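Local coordinates for 5-formyltetrahydrofolate cyclo-ligase family protein (Bacillus anthracis, PDB 2JCB), which probably catalyses the ATP- and magnesium-dependent conversion of 5-formyltetrahydrofolate to 5,10-methenyltetrahydrofolate, feeding this stored folate back into one-carbon metabolism, at residues E11-L16 / P179-V184; R15-I20 / P133-T138. All blocks are in the same frame, centred on the assembly; numbering follows the deposited sequence.

Contact 1: E11-L16 / P179-V184; sequences EEKLRL and PFDKNV. With MG (magnesium ion), chain E; ADP (adenosine-5'-diphosphate), chain C.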
loop_
_atom_site.group_PDB
_atom_site.type_symbol
_atom_site.label_atom_id
_atom_site.label_comp_id
_atom_site.label_asym_id
_atom_site.label_seq_id
_atom_site.Cartn_x
_atom_site.Cartn_y
_atom_site.Cartn_z
ATOM N N GLU A 11 6.481 20.030 8.021
ATOM C CA GLU A 11 6.781 19.611 9.388
ATOM C C GLU A 11 5.658 18.785 10.009
ATOM O O GLU A 11 5.926 17.769 10.640
ATOM C CB GLU A 11 7.220 20.788 10.266
ATOM C CG GLU A 11 8.751 20.968 10.235
ATOM C CD GLU A 11 9.234 22.394 10.471
ATOM O OE1 GLU A 11 8.658 23.128 11.320
ATOM O OE2 GLU A 11 10.230 22.792 9.813
ATOM N N GLU A 12 4.408 19.170 9.775
ATOM C CA GLU A 12 3.264 18.339 10.189
ATOM C C GLU A 12 3.239 16.924 9.574
ATOM O O GLU A 12 2.905 15.969 10.265
ATOM C CB GLU A 12 1.956 19.097 9.943
ATOM C CG GLU A 12 0.647 18.390 10.380
ATOM C CD GLU A 12 -0.536 19.369 10.389
ATOM O OE1 GLU A 12 -0.295 20.608 10.411
ATOM O OE2 GLU A 12 -1.702 18.924 10.386
ATOM N N LYS A 13 3.599 16.807 8.298
ATOM C CA LYS A 13 3.718 15.518 7.619
ATOM C C LYS A 13 4.798 14.630 8.224
ATOM O O LYS A 13 4.578 13.434 8.422
ATOM C CB LYS A 13 4.006 15.749 6.141
ATOM C CG LYS A 13 2.769 15.731 5.241
ATOM C CD LYS A 13 3.171 15.638 3.744
ATOM C CE LYS A 13 2.003 16.022 2.846
ATOM N NZ LYS A 13 2.171 15.571 1.454
ATOM N N LEU A 14 5.972 15.215 8.492
ATOM C CA LEU A 14 7.077 14.471 9.099
ATOM C C LEU A 14 6.696 14.049 10.504
ATOM O O LEU A 14 6.910 12.917 10.869
ATOM C CB LEU A 14 8.332 15.341 9.206
ATOM C CG LEU A 14 9.108 15.708 7.950
ATOM C CD1 LEU A 14 10.469 16.293 8.371
ATOM C CD2 LEU A 14 9.218 14.496 7.005
ATOM N N ARG A 15 6.179 14.991 11.281
ATOM C CA ARG A 15 5.631 14.735 12.620
ATOM C C ARG A 15 4.605 13.596 12.654
ATOM O O ARG A 15 4.659 12.716 13.529
ATOM C CB ARG A 15 5.018 16.034 13.182
ATOM C CG ARG A 15 4.757 16.095 14.695
ATOM C CD ARG A 15 3.715 17.204 15.070
ATOM N NE ARG A 15 2.394 16.784 14.565
ATOM C CZ ARG A 15 1.425 16.221 15.291
ATOM N NH1 ARG A 15 1.579 16.027 16.602
ATOM N NH2 ARG A 15 0.284 15.857 14.700
ATOM N N LEU A 16 3.666 13.589 11.712
ATOM C CA LEU A 16 2.643 12.563 11.730
ATOM C C LEU A 16 3.244 11.235 11.262
ATOM O O LEU A 16 2.975 10.195 11.860
ATOM C CB LEU A 16 1.428 12.936 10.874
ATOM C CG LEU A 16 0.362 13.777 11.569
ATOM C CD1 LEU A 16 -0.590 14.374 10.528
ATOM C CD2 LEU A 16 -0.395 12.930 12.625
ATOM N N PRO A 179 -1.536 19.828 -3.212
ATOM C CA PRO A 179 -2.276 19.639 -4.468
ATOM C C PRO A 179 -1.951 18.338 -5.173
ATOM O O PRO A 179 -2.841 17.734 -5.763
ATOM C CB PRO A 179 -1.858 20.829 -5.340
ATOM C CG PRO A 179 -1.097 21.764 -4.469
ATOM C CD PRO A 179 -0.757 21.079 -3.180
ATOM N N PHE A 180 -0.699 17.888 -5.086
ATOM C CA PHE A 180 -0.298 16.564 -5.625
ATOM C C PHE A 180 -0.652 15.282 -4.807
ATOM O O PHE A 180 -0.404 14.193 -5.272
ATOM C CB PHE A 180 1.218 16.582 -5.847
ATOM C CG PHE A 180 1.989 16.955 -4.607
ATOM C CD1 PHE A 180 2.150 16.014 -3.562
ATOM C CD2 PHE A 180 2.494 18.269 -4.451
ATOM C CE1 PHE A 180 2.811 16.348 -2.400
ATOM C CE2 PHE A 180 3.174 18.610 -3.286
ATOM C CZ PHE A 180 3.343 17.649 -2.269
ATOM N N ASP A 181 -1.168 15.403 -3.590
ATOM C CA ASP A 181 -1.533 14.240 -2.778
ATOM C C ASP A 181 -2.759 13.561 -3.381
ATOM O O ASP A 181 -3.773 14.221 -3.602
ATOM C CB ASP A 181 -1.793 14.680 -1.340
ATOM C CG ASP A 181 -0.505 14.933 -0.566
ATOM O OD1 ASP A 181 0.510 14.285 -0.875
ATOM O OD2 ASP A 181 -0.476 15.782 0.327
ATOM N N LYS A 182 -2.632 12.275 -3.685
ATOM C CA LYS A 182 -3.728 11.466 -4.258
ATOM C C LYS A 182 -4.438 10.703 -3.161
ATOM O O LYS A 182 -3.808 10.176 -2.233
ATOM C CB LYS A 182 -3.210 10.525 -5.331
ATOM C CG LYS A 182 -2.591 11.285 -6.564
ATOM C CD LYS A 182 -3.593 12.166 -7.309
ATOM C CE LYS A 182 -4.350 11.371 -8.363
ATOM N NZ LYS A 182 -5.297 12.242 -9.111
ATOM N N ASN A 183 -5.756 10.606 -3.273
ATOM C CA ASN A 183 -6.556 9.849 -2.291
ATOM C C ASN A 183 -6.783 8.425 -2.739
ATOM O O ASN A 183 -6.736 8.138 -3.923
ATOM C CB ASN A 183 -7.938 10.507 -2.145
ATOM C CG ASN A 183 -7.875 11.861 -1.472
ATOM O OD1 ASN A 183 -6.831 12.290 -0.965
ATOM N ND2 ASN A 183 -9.007 12.572 -1.478
ATOM N N VAL A 184 -7.099 7.555 -1.791
ATOM C CA VAL A 184 -7.472 6.151 -2.100
ATOM C C VAL A 184 -8.999 6.010 -1.958
ATOM O O VAL A 184 -9.612 6.785 -1.238
ATOM C CB VAL A 184 -6.752 5.110 -1.206
ATOM C CG1 VAL A 184 -5.253 5.116 -1.496
ATOM C CG2 VAL A 184 -6.974 5.386 0.296
HETATM MG MG MG E . 1.788 12.595 -0.651
HETATM P PB ADP C . 4.210 10.880 0.578
HETATM O O1B ADP C . 5.071 9.657 0.275
HETATM O O2B ADP C . 3.775 10.895 1.996
HETATM O O3B ADP C . 3.145 10.957 -0.495
HETATM P PA ADP C . 4.885 13.628 -0.155
HETATM O O1A ADP C . 3.416 13.872 -0.376
HETATM O O2A ADP C . 5.576 14.597 0.666
HETATM O O3A ADP C . 5.191 12.135 0.402
HETATM O "O5'" ADP C . 5.606 13.699 -1.600
HETATM C "C5'" ADP C . 7.049 13.682 -1.568
HETATM C "C4'" ADP C . 7.630 14.495 -2.699
HETATM O "O4'" ADP C . 7.063 14.022 -3.910
HETATM C "C3'" ADP C . 7.239 15.959 -2.533
HETATM O "O3'" ADP C . 8.438 16.707 -2.518
HETATM C "C2'" ADP C . 6.380 16.266 -3.743
HETATM O "O2'" ADP C . 6.771 17.456 -4.366
HETATM C "C1'" ADP C . 6.646 15.127 -4.710
HETATM N N9 ADP C . 5.484 14.771 -5.567
HETATM C C8 ADP C . 4.399 14.075 -5.180
HETATM N N7 ADP C . 3.557 13.893 -6.225
HETATM C C5 ADP C . 4.081 14.473 -7.306
HETATM C C6 ADP C . 3.694 14.614 -8.736
HETATM N N6 ADP C . 2.536 14.105 -9.200
HETATM N N1 ADP C . 4.551 15.223 -9.556
HETATM C C2 ADP C . 5.710 15.751 -9.112
HETATM N N3 ADP C . 6.130 15.638 -7.836
HETATM C C4 ADP C . 5.383 15.010 -6.891
HETATM O O HOH W 1 1.675 12.751 1.617
HETATM O O HOH W 2 0.051 11.397 -0.472
#
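Lys13 reaches out from helix 6-26 to meet the carboxylate of Asp181, forming a salt bridge with NZ 2.9 Å from OD2. The two side chains approach from opposite directions, and OD2 receives the ammonium group on its syn lone pair, the side shared with OD1; the second bond, to OD1, is weak. Lysine suits this place because its chain, extended beyond CG, covers rather more than half of the 11.7 Å between the CA atoms of Lys13 and Asp181, the short aspartate covering the rest. Glu178 completes the charge pattern: its carboxylate also pairs with Lys13, and its backbone N holds Asp181 OD2.

The metal takes the other carboxylate oxygen, with Asp181 OD1 2.1 Å from the magnesium ion. An oxygen from each ADP phosphate, two waters and Asp152 OD2 fill the remaining sites, giving six ligands. One aspartate thus serves the metal and the lysine at once. Lys13 NZ also donates to ADP O1A, itself a magnesium ligand, at 2.8 Å, and to a magnesium-bound water that in turn reaches ADP O2B. Positive charge gathered here would help offset the negative charge of the diphosphate.

Phe180 supplies a flat apolar ring against the nucleoside. Its chi1 of 55° turns the ring to ribose and adenine, with CD1 3.4 Å from ADP C8. ADP C2' lies 3.6 Å above one ring face, towards the rim, while O1A is at the edge, in plane.

Lys13 thus joins helix 6-26 directly to the loop between strands 161-165 and 186-189, beside the diphosphate, and Val184, at the loop's far end, packs against strand 161-165.

Contact 2: R15-I20 / P133-T138; sequences RLRKQI and PGVAYT. With ADP (adenosine-5'-diphosphate), chain C.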
loop_
_atom_site.group_PDB
_atom_site.type_symbol
_atom_site.label_atom_id
_atom_site.label_comp_id
_atom_site.label_asym_id
_atom_site.label_seq_id
_atom_site.Cartn_x
_atom_site.Cartn_y
_atom_site.Cartn_z
ATOM N N ARG A 15 6.179 14.991 11.281
ATOM C CA ARG A 15 5.631 14.735 12.620
ATOM C C ARG A 15 4.605 13.596 12.654
ATOM O O ARG A 15 4.659 12.716 13.529
ATOM C CB ARG A 15 5.018 16.034 13.182
ATOM C CG ARG A 15 4.757 16.095 14.695
ATOM C CD ARG A 15 3.715 17.204 15.070
ATOM N NE ARG A 15 2.394 16.784 14.565
ATOM C CZ ARG A 15 1.425 16.221 15.291
ATOM N NH1 ARG A 15 1.579 16.027 16.602
ATOM N NH2 ARG A 15 0.284 15.857 14.700
ATOM N N LEU A 16 3.666 13.589 11.712
ATOM C CA LEU A 16 2.643 12.563 11.730
ATOM C C LEU A 16 3.244 11.235 11.262
ATOM O O LEU A 16 2.975 10.195 11.860
ATOM C CB LEU A 16 1.428 12.936 10.874
ATOM C CG LEU A 16 0.362 13.777 11.569
ATOM C CD1 LEU A 16 -0.590 14.374 10.528
ATOM C CD2 LEU A 16 -0.395 12.930 12.625
ATOM N N ARG A 17 4.096 11.307 10.240
ATOM C CA ARG A 17 4.786 10.102 9.686
ATOM C C ARG A 17 5.614 9.458 10.812
ATOM O O ARG A 17 5.464 8.282 11.097
ATOM C CB ARG A 17 5.681 10.475 8.505
ATOM C CG ARG A 17 5.991 9.315 7.539
ATOM C CD ARG A 17 6.906 9.808 6.375
ATOM N NE ARG A 17 6.136 10.450 5.297
ATOM C CZ ARG A 17 6.377 11.618 4.713
ATOM N NH1 ARG A 17 7.438 12.384 5.034
ATOM N NH2 ARG A 17 5.557 12.021 3.746
ATOM N N LYS A 18 6.440 10.268 11.467
ATOM C CA LYS A 18 7.247 9.830 12.629
ATOM C C LYS A 18 6.396 9.155 13.734
ATOM O O LYS A 18 6.674 8.016 14.141
ATOM C CB LYS A 18 8.053 11.022 13.182
ATOM C CG LYS A 18 9.179 10.726 14.197
ATOM C CD LYS A 18 9.830 12.022 14.743
ATOM C CE LYS A 18 10.800 11.766 15.922
ATOM N NZ LYS A 18 10.918 12.916 16.892
ATOM N N GLN A 19 5.352 9.850 14.174
ATOM C CA GLN A 19 4.481 9.370 15.263
ATOM C C GLN A 19 3.799 8.033 14.984
ATOM O O GLN A 19 3.759 7.155 15.851
ATOM C CB GLN A 19 3.495 10.488 15.689
ATOM C CG GLN A 19 2.189 10.039 16.377
ATOM C CD GLN A 19 1.155 11.167 16.453
ATOM O OE1 GLN A 19 0.096 11.128 15.813
ATOM N NE2 GLN A 19 1.472 12.175 17.229
ATOM N N ILE A 20 3.249 7.860 13.773
ATOM C CA ILE A 20 2.559 6.640 13.410
ATOM C C ILE A 20 3.530 5.471 13.210
ATOM O O ILE A 20 3.242 4.372 13.640
ATOM C CB ILE A 20 1.650 6.829 12.159
ATOM C CG1 ILE A 20 0.501 7.795 12.413
ATOM C CG2 ILE A 20 1.010 5.554 11.814
ATOM C CD1 ILE A 20 -0.432 7.285 13.475
ATOM N N PRO A 133 0.102 1.010 -0.268
ATOM C CA PRO A 133 0.677 1.127 1.101
ATOM C C PRO A 133 0.687 2.537 1.655
ATOM O O PRO A 133 0.430 3.483 0.942
ATOM C CB PRO A 133 2.135 0.667 0.889
ATOM C CG PRO A 133 2.436 1.248 -0.494
ATOM C CD PRO A 133 1.152 0.903 -1.293
ATOM N N GLY A 134 1.016 2.710 2.922
ATOM C CA GLY A 134 0.917 4.049 3.441
ATOM C C GLY A 134 1.094 4.040 4.906
ATOM O O GLY A 134 1.095 2.946 5.493
ATOM N N VAL A 135 1.273 5.248 5.430
ATOM C CA VAL A 135 1.510 5.487 6.860
ATOM C C VAL A 135 0.219 5.937 7.557
ATOM O O VAL A 135 -0.171 5.369 8.572
ATOM C CB VAL A 135 2.724 6.437 7.149
ATOM C CG1 VAL A 135 2.881 6.627 8.614
ATOM C CG2 VAL A 135 3.983 5.822 6.573
ATOM N N ALA A 136 -0.374 7.034 7.105
ATOM C CA ALA A 136 -1.552 7.548 7.833
ATOM C C ALA A 136 -2.645 7.915 6.859
ATOM O O ALA A 136 -2.371 8.228 5.687
ATOM C CB ALA A 136 -1.185 8.746 8.627
ATOM N N TYR A 137 -3.901 7.854 7.322
ATOM C CA TYR A 137 -5.025 8.128 6.426
ATOM C C TYR A 137 -6.108 8.899 7.148
ATOM O O TYR A 137 -6.182 8.858 8.382
ATOM C CB TYR A 137 -5.639 6.813 5.937
ATOM C CG TYR A 137 -4.687 5.797 5.278
ATOM C CD1 TYR A 137 -4.523 5.775 3.901
ATOM C CD2 TYR A 137 -3.964 4.897 6.061
ATOM C CE1 TYR A 137 -3.609 4.843 3.327
ATOM C CE2 TYR A 137 -3.080 3.974 5.523
ATOM C CZ TYR A 137 -2.928 3.948 4.151
ATOM O OH TYR A 137 -2.025 3.029 3.629
ATOM N N THR A 138 -6.966 9.552 6.379
ATOM C CA THR A 138 -8.209 10.112 6.957
ATOM C C THR A 138 -9.423 9.354 6.412
ATOM O O THR A 138 -9.297 8.568 5.461
ATOM C CB THR A 138 -8.375 11.596 6.664
ATOM O OG1 THR A 138 -8.671 11.767 5.272
ATOM C CG2 THR A 138 -7.112 12.317 7.052
HETATM P PB ADP C . 4.210 10.880 0.578
HETATM O O1B ADP C . 5.071 9.657 0.275
HETATM O O2B ADP C . 3.775 10.895 1.996
HETATM O O3B ADP C . 3.145 10.957 -0.495
HETATM P PA ADP C . 4.885 13.628 -0.155
HETATM O O1A ADP C . 3.416 13.872 -0.376
HETATM O O2A ADP C . 5.576 14.597 0.666
HETATM O O3A ADP C . 5.191 12.135 0.402
HETATM O "O5'" ADP C . 5.606 13.699 -1.600
HETATM C "C5'" ADP C . 7.049 13.682 -1.568
HETATM C "C4'" ADP C . 7.630 14.495 -2.699
HETATM O "O4'" ADP C . 7.063 14.022 -3.910
HETATM C "C3'" ADP C . 7.239 15.959 -2.533
HETATM O "O3'" ADP C . 8.438 16.707 -2.518
HETATM C "C2'" ADP C . 6.380 16.266 -3.743
HETATM O "O2'" ADP C . 6.771 17.456 -4.366
HETATM C "C1'" ADP C . 6.646 15.127 -4.710
HETATM N N9 ADP C . 5.484 14.771 -5.567
HETATM C C8 ADP C . 4.399 14.075 -5.180
HETATM N N7 ADP C . 3.557 13.893 -6.225
HETATM C C5 ADP C . 4.081 14.473 -7.306
HETATM C C6 ADP C . 3.694 14.614 -8.736
HETATM N N6 ADP C . 2.536 14.105 -9.200
HETATM N N1 ADP C . 4.551 15.223 -9.556
HETATM C C2 ADP C . 5.710 15.751 -9.112
HETATM N N3 ADP C . 6.130 15.638 -7.836
HETATM C C4 ADP C . 5.383 15.010 -6.891
#
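Val135 points its branched side chain at helix 6-26 and is the residue most covered by the contact. Its CG1 stands anti to the backbone N (chi1 180°) and lies 3.8 Å from Ile20 CB, the two side chains sliding past each other in opposite directions. Ile20 CG2 comes 3.5 Å from the backbone O of Val135, an oxygen already bonded to Gln170 NE2. Beta-branched residues fit here: each presents two short arms close to its backbone, filling the interface between helix 6-26 and the segment 133-138. On the other branch, Val135 CG2 touches the aliphatic CG of Arg17 at 4.1 Å, where the side chains cross at about a right angle.

Val135 and Ala136 together face Ile144 of strand 143-144, a classic beta bulge in the small antiparallel pair formed with strand 136-137. Both residues of the bulge turn their side chains toward the helix, and the small Ala136 CB meets Ile20 CG1 at 4.3 Å.

Arg17 is apolar at its base and polar at its end, which lets one residue serve both packing and nucleotide binding. A bend at chi3 (-83°) redirects the chain, and Arg17 NH2 donates to the terminal phosphate oxygen ADP O2B at 2.7 Å, with an N-H...O angle of 143°. The phosphate oxygen lies at the guanidinium edge, near its plane. NE is held by the carbonyl of Gly145, another residue of the ADP pocket, so the group is gripped from two points.

Overall arrangement
Starting near the N terminus, helix 6-26 supplies both contacts from overlapping segments that share Arg15 and Leu16. The chain then passes through further helices and the first five strands of the mixed sheet (54-56, 80-87, 92-98, 120-121 and 129-131) and returns to the helix at 133-138, where contact 2 closes a loop with 112 residues between its segments. It runs on through strands 143-144 and 161-165 before 179-184 closes the longer loop of contact 1, with 162 residues between. The shorter loop thus sits largely within the longer one. The centres of the two contacts are 8 Å apart, and both touch ADP, so together they join the N-terminal helix to the segment around strand 136-137 and to the loop before strand 186-189.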